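Local atomic coordinates of carbonic anhydrase (Neosartorya fumigata, PDB entry 6LAC), a protein that probably catalyses the reversible, zinc-dependent hydration of carbon dioxide to hydrogencarbonate, as a member of the beta-class carbonic anhydrases. Residues C34-A39 / C92-G97; I84-H89 / L137-Q142. The protein carries 1 engineered substitution. All coordinates share one frame; numbering follows the deposited sequence.

Contact 1 (C34-A39 / C92-G97); sequences CSDSGA and CHIASG. Engineered in segment 34-39: Ala39 (natural residue Cys). With ZN (zinc ion), chain C.
One carboxylate oxygen, Asp36 OD2, lies at the edge of the His93 imidazole near its plane, 3.9 Å from ring atom CD2 of His93; its nearer side-chain contact is His93 CB, at 3.4 Å from OD2. The carboxylate, in turn, is approached from above its plane by the backbone amide of His93, whose N donates to Asp36 OD2 at 3.0 Å in a bent bond (N-H...O angle 146°). The other oxygen is taken by the metal, with Asp36 OD1 1.9 Å from ZN. CG of Asp36 sits in the crowded position between backbone N and carbonyl carbon (chi1 68°), which swings the carboxylate across to 92-97. Both cysteines hold SG anti to the backbone N, so that their sulfurs converge on the zinc, Cys34 SG at 2.2 Å from ZN and Cys92 SG at 2.3 Å. With His89 as fourth ligand this is the zinc site of the beta class, built from two cysteines, a histidine and an aspartate, in which the aspartate occupies the position otherwise open to water; the arrangement matches the closed, presumably inactive state of relatives. Each thiolate also accepts a nearly straight N-H...S bond from its own loop: Asp36 N to Cys34 SG at 3.5 Å (167°), within the type I turn 34-37, and Ala95 N to Cys92 SG. These amides probably temper the negative charge on sulfur. Ile94 adds an apolar wall, its CD1 4.0 Å from Cys34 SG. The second subunit packs here as well, Phe53 of that chain on Asp36 and its Tyr74 on His93 and Ile94.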
loop_
_atom_site.group_PDB
_atom_site.type_symbol
_atom_site.label_atom_id
_atom_site.label_comp_id
_atom_site.label_asym_id
_atom_site.label_seq_id
_atom_site.Cartn_x
_atom_site.Cartn_y
_atom_site.Cartn_z
ATOM N N CYS A 34 1.814 1.346 6.781
ATOM C CA CYS A 34 2.792 2.367 6.317
ATOM C C CYS A 34 3.817 1.778 5.350
ATOM O O CYS A 34 4.343 0.672 5.524
ATOM C CB CYS A 34 3.522 2.982 7.487
ATOM S SG CYS A 34 4.700 4.270 6.981
ATOM N N SER A 35 4.087 2.556 4.309
ATOM C CA SER A 35 5.075 2.195 3.272
ATOM C C SER A 35 6.470 1.871 3.818
ATOM O O SER A 35 7.149 1.071 3.145
ATOM C CB SER A 35 5.157 3.293 2.286
ATOM O OG SER A 35 3.904 3.491 1.627
ATOM N N ASP A 36 6.910 2.462 4.936
ATOM C CA ASP A 36 8.292 2.141 5.426
ATOM C C ASP A 36 8.246 1.125 6.553
ATOM O O ASP A 36 9.277 0.933 7.215
ATOM C CB ASP A 36 9.102 3.396 5.757
ATOM C CG ASP A 36 8.596 4.164 6.967
ATOM O OD1 ASP A 36 7.807 3.603 7.777
ATOM O OD2 ASP A 36 9.014 5.299 7.187
ATOM N N SER A 37 7.190 0.337 6.719
ATOM C CA SER A 37 7.133 -0.635 7.836
ATOM C C SER A 37 8.364 -1.543 7.715
ATOM O O SER A 37 8.990 -1.843 8.728
ATOM C CB SER A 37 5.831 -1.331 7.837
ATOM O OG SER A 37 5.732 -2.235 8.918
ATOM N N GLY A 38 8.687 -2.057 6.536
ATOM C CA GLY A 38 10.039 -2.627 6.275
ATOM C C GLY A 38 10.315 -3.887 7.057
ATOM O O GLY A 38 11.547 -4.155 7.305
ATOM N N ALA A 39 9.344 -4.693 7.413
ATOM C CA ALA A 39 9.609 -5.886 8.248
ATOM C C ALA A 39 8.484 -6.920 8.053
ATOM O O ALA A 39 8.155 -7.192 6.890
ATOM C CB ALA A 39 9.792 -5.441 9.685
ATOM N N CYS A 92 8.989 4.018 12.520
ATOM C CA CYS A 92 8.507 4.792 11.353
ATOM C C CYS A 92 9.375 6.017 11.128
ATOM O O CYS A 92 9.611 6.774 12.049
ATOM C CB CYS A 92 7.069 5.188 11.646
ATOM S SG CYS A 92 6.207 5.870 10.200
ATOM N N HIS A 93 9.821 6.269 9.910
ATOM C CA HIS A 93 10.578 7.479 9.551
ATOM C C HIS A 93 9.628 8.592 9.188
ATOM O O HIS A 93 9.960 9.795 9.274
ATOM C CB HIS A 93 11.588 7.202 8.428
ATOM C CG HIS A 93 12.608 6.213 8.825
ATOM N ND1 HIS A 93 13.735 6.526 9.553
ATOM C CD2 HIS A 93 12.651 4.883 8.640
ATOM C CE1 HIS A 93 14.431 5.422 9.782
ATOM N NE2 HIS A 93 13.792 4.411 9.239
ATOM N N ILE A 94 8.382 8.275 8.847
ATOM C CA ILE A 94 7.412 9.307 8.451
ATOM C C ILE A 94 6.796 9.894 9.727
ATOM O O ILE A 94 6.811 11.161 9.890
ATOM C CB ILE A 94 6.423 8.717 7.423
ATOM C CG1 ILE A 94 7.131 8.352 6.119
ATOM C CG2 ILE A 94 5.275 9.663 7.193
ATOM C CD1 ILE A 94 6.316 7.456 5.244
ATOM N N ALA A 95 6.184 9.103 10.609
ATOM C CA ALA A 95 5.610 9.609 11.891
ATOM C C ALA A 95 6.721 9.651 12.940
ATOM O O ALA A 95 6.815 8.772 13.776
ATOM C CB ALA A 95 4.410 8.816 12.313
ATOM N N SER A 96 7.616 10.626 12.780
ATOM C CA SER A 96 8.837 10.712 13.613
ATOM C C SER A 96 9.334 12.143 13.594
ATOM O O SER A 96 8.997 12.906 12.689
ATOM C CB SER A 96 9.939 9.760 13.219
ATOM O OG SER A 96 10.837 10.315 12.277
ATOM N N GLY A 97 10.136 12.455 14.604
ATOM C CA GLY A 97 10.873 13.725 14.697
ATOM C C GLY A 97 9.954 14.916 14.706
ATOM O O GLY A 97 8.769 14.797 15.155
HETATM ZN ZN ZN C . 6.181 4.135 8.672
#

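Contact 2 (I84-H89 / L137-Q142); sequences IVICGH and LNVLEQ. With ZN (zinc ion), chain C.
Van der Waals packing of methyl groups, largely against main-chain atoms, carries the meeting of strand 84-89 with helix 137-142, whose axes run nearly antiparallel (164°) and approach to 8.2 Å. Val139 sets both methyls against the main chain of the strand, at points two residues apart. CG2, beside its own backbone N, presses on Gly88, 3.4 Å from Gly88 N and 3.6 Å from Gly88 CA; CG1, anti to the backbone N, rests 3.6 Å from Ile86 O. Gly88 has no side chain, and this lets the valine come down onto the main chain. Ile86 answers from the strand: its CG1 stands anti to the carbonyl carbon, carrying CD1 out to the helix, 3.8 Å from Gln142 CB and 3.6 Å from Gln142 O. The isoleucine and glutamine chains cross at about a right angle.

Polar bonds tie the helix to its other neighbours. Gln142 bends at chi2 and takes its amide away from the strand, where OE1 accepts from Met62 N; Asn138 ND2 donates to Gly59 O. The strand meanwhile is flanked by strands 29-34 and 162-169, the latter reached from 83-89 by a beta-alpha-beta crossover that includes helix 127-148.

Metal binding belongs to the strand's end. His89 leaves the strand on the side away from the helix, and its NE2 binds ZN at 2.1 Å, alongside Cys34, Asp36 and Cys92.

The fit of strand to helix therefore depends on shape, with methyls on bare backbone at Gly88, while directional bonds from Asn138 ND2 and Gln142 OE1 run to the loop after strand 52-57.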
loop_
_atom_site.group_PDB
_atom_site.type_symbol
_atom_site.label_atom_id
_atom_site.label_comp_id
_atom_site.label_asym_id
_atom_site.label_seq_id
_atom_site.Cartn_x
_atom_site.Cartn_y
_atom_site.Cartn_z
ATOM N N ILE A 84 -11.806 -2.696 9.461
ATOM C CA ILE A 84 -10.651 -1.897 8.967
ATOM C C ILE A 84 -9.638 -1.885 10.099
ATOM O O ILE A 84 -10.063 -1.593 11.238
ATOM C CB ILE A 84 -11.053 -0.482 8.590
ATOM C CG1 ILE A 84 -12.079 -0.505 7.461
ATOM C CG2 ILE A 84 -9.800 0.333 8.196
ATOM C CD1 ILE A 84 -12.688 0.835 7.097
ATOM N N VAL A 85 -8.380 -2.181 9.842
ATOM C CA VAL A 85 -7.316 -2.022 10.843
ATOM C C VAL A 85 -6.406 -0.919 10.355
ATOM O O VAL A 85 -5.929 -1.037 9.189
ATOM C CB VAL A 85 -6.569 -3.344 11.043
ATOM C CG1 VAL A 85 -5.451 -3.127 12.063
ATOM C CG2 VAL A 85 -7.483 -4.445 11.513
ATOM N N ILE A 86 -6.098 0.069 11.162
ATOM C CA ILE A 86 -4.993 1.019 10.897
ATOM C C ILE A 86 -3.824 0.583 11.752
ATOM O O ILE A 86 -3.945 0.568 12.986
ATOM C CB ILE A 86 -5.400 2.464 11.149
ATOM C CG1 ILE A 86 -6.634 2.783 10.307
ATOM C CG2 ILE A 86 -4.229 3.417 10.883
ATOM C CD1 ILE A 86 -7.102 4.201 10.380
ATOM N N CYS A 87 -2.775 0.119 11.108
ATOM C CA CYS A 87 -1.591 -0.405 11.794
ATOM C C CYS A 87 -0.440 0.571 11.640
ATOM O O CYS A 87 0.049 0.766 10.505
ATOM C CB CYS A 87 -1.197 -1.726 11.223
ATOM S SG CYS A 87 0.086 -2.557 12.201
ATOM N N GLY A 88 0.030 1.189 12.705
ATOM C CA GLY A 88 1.300 1.911 12.724
ATOM C C GLY A 88 2.421 1.015 13.127
ATOM O O GLY A 88 2.214 -0.183 13.378
ATOM N N HIS A 89 3.637 1.570 13.120
ATOM C CA HIS A 89 4.785 0.713 13.462
ATOM C C HIS A 89 5.892 1.543 14.091
ATOM O O HIS A 89 6.242 2.593 13.616
ATOM C CB HIS A 89 5.259 -0.073 12.219
ATOM C CG HIS A 89 5.834 0.802 11.197
ATOM N ND1 HIS A 89 7.216 0.932 10.997
ATOM C CD2 HIS A 89 5.269 1.742 10.434
ATOM C CE1 HIS A 89 7.420 1.858 10.107
ATOM N NE2 HIS A 89 6.254 2.368 9.729
ATOM N N LEU A 137 -0.050 8.022 18.596
ATOM C CA LEU A 137 -1.002 9.126 18.462
ATOM C C LEU A 137 -1.510 9.175 17.036
ATOM O O LEU A 137 -2.675 9.524 16.796
ATOM C CB LEU A 137 -0.394 10.456 18.913
ATOM C CG LEU A 137 -0.161 10.568 20.431
ATOM C CD1 LEU A 137 0.837 11.658 20.711
ATOM C CD2 LEU A 137 -1.468 10.856 21.154
ATOM N N ASN A 138 -0.633 8.981 16.050
ATOM C CA ASN A 138 -1.061 9.007 14.637
ATOM C C ASN A 138 -2.099 7.901 14.415
ATOM O O ASN A 138 -3.082 8.146 13.734
ATOM C CB ASN A 138 0.146 8.915 13.729
ATOM C CG ASN A 138 -0.193 8.985 12.274
ATOM O OD1 ASN A 138 -0.866 9.921 11.864
ATOM N ND2 ASN A 138 0.289 7.983 11.528
ATOM N N VAL A 139 -1.850 6.709 14.918
ATOM C CA VAL A 139 -2.859 5.613 14.762
ATOM C C VAL A 139 -4.180 6.049 15.383
ATOM O O VAL A 139 -5.216 5.965 14.700
ATOM C CB VAL A 139 -2.387 4.294 15.366
ATOM C CG1 VAL A 139 -3.501 3.263 15.291
ATOM C CG2 VAL A 139 -1.145 3.754 14.643
ATOM N N LEU A 140 -4.152 6.598 16.585
ATOM C CA LEU A 140 -5.424 6.977 17.256
ATOM C C LEU A 140 -6.124 8.024 16.432
ATOM O O LEU A 140 -7.350 7.922 16.245
ATOM C CB LEU A 140 -5.097 7.484 18.641
ATOM C CG LEU A 140 -4.717 6.434 19.672
ATOM C CD1 LEU A 140 -4.210 7.131 20.932
ATOM C CD2 LEU A 140 -5.877 5.503 19.988
ATOM N N GLU A 141 -5.406 9.040 15.957
ATOM C CA GLU A 141 -6.074 10.130 15.209
ATOM C C GLU A 141 -6.518 9.618 13.856
ATOM O O GLU A 141 -7.604 10.018 13.391
ATOM C CB GLU A 141 -5.145 11.343 15.151
ATOM C CG GLU A 141 -4.892 11.907 16.541
ATOM C CD GLU A 141 -5.857 12.938 17.095
ATOM O OE1 GLU A 141 -7.088 12.831 16.813
ATOM O OE2 GLU A 141 -5.370 13.867 17.810
ATOM N N GLN A 142 -5.799 8.722 13.205
ATOM C CA GLN A 142 -6.306 8.182 11.928
ATOM C C GLN A 142 -7.576 7.348 12.141
ATOM O O GLN A 142 -8.463 7.407 11.320
ATOM C CB GLN A 142 -5.236 7.339 11.242
ATOM C CG GLN A 142 -4.040 8.158 10.755
ATOM C CD GLN A 142 -4.431 9.178 9.735
ATOM O OE1 GLN A 142 -5.157 8.894 8.810
ATOM N NE2 GLN A 142 -3.931 10.402 9.861
HETATM ZN ZN ZN C . 6.181 4.135 8.672
#

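Along the chain the segments alternate, 34-39, 84-89, 92-97, 137-142, so the two contacts interlock. Their centres lie about 12 Å apart, contact 2 near the middle of the chain and contact 1 further out, toward the other subunit. Strands 29-34 and 83-89 are parallel neighbours in the mixed sheet, and the zinc sits where their C-terminal ends give way to loops. The two contacts touch at this metal, with Asp36 OD1 2.8 Å from His89 NE2. Ala95 CB also lies 4.3 Å from Asn138 ND2. The ligands come from the ends of two neighbouring strands and the loops that follow them, and the loop 92-97 packs against helix 127-148.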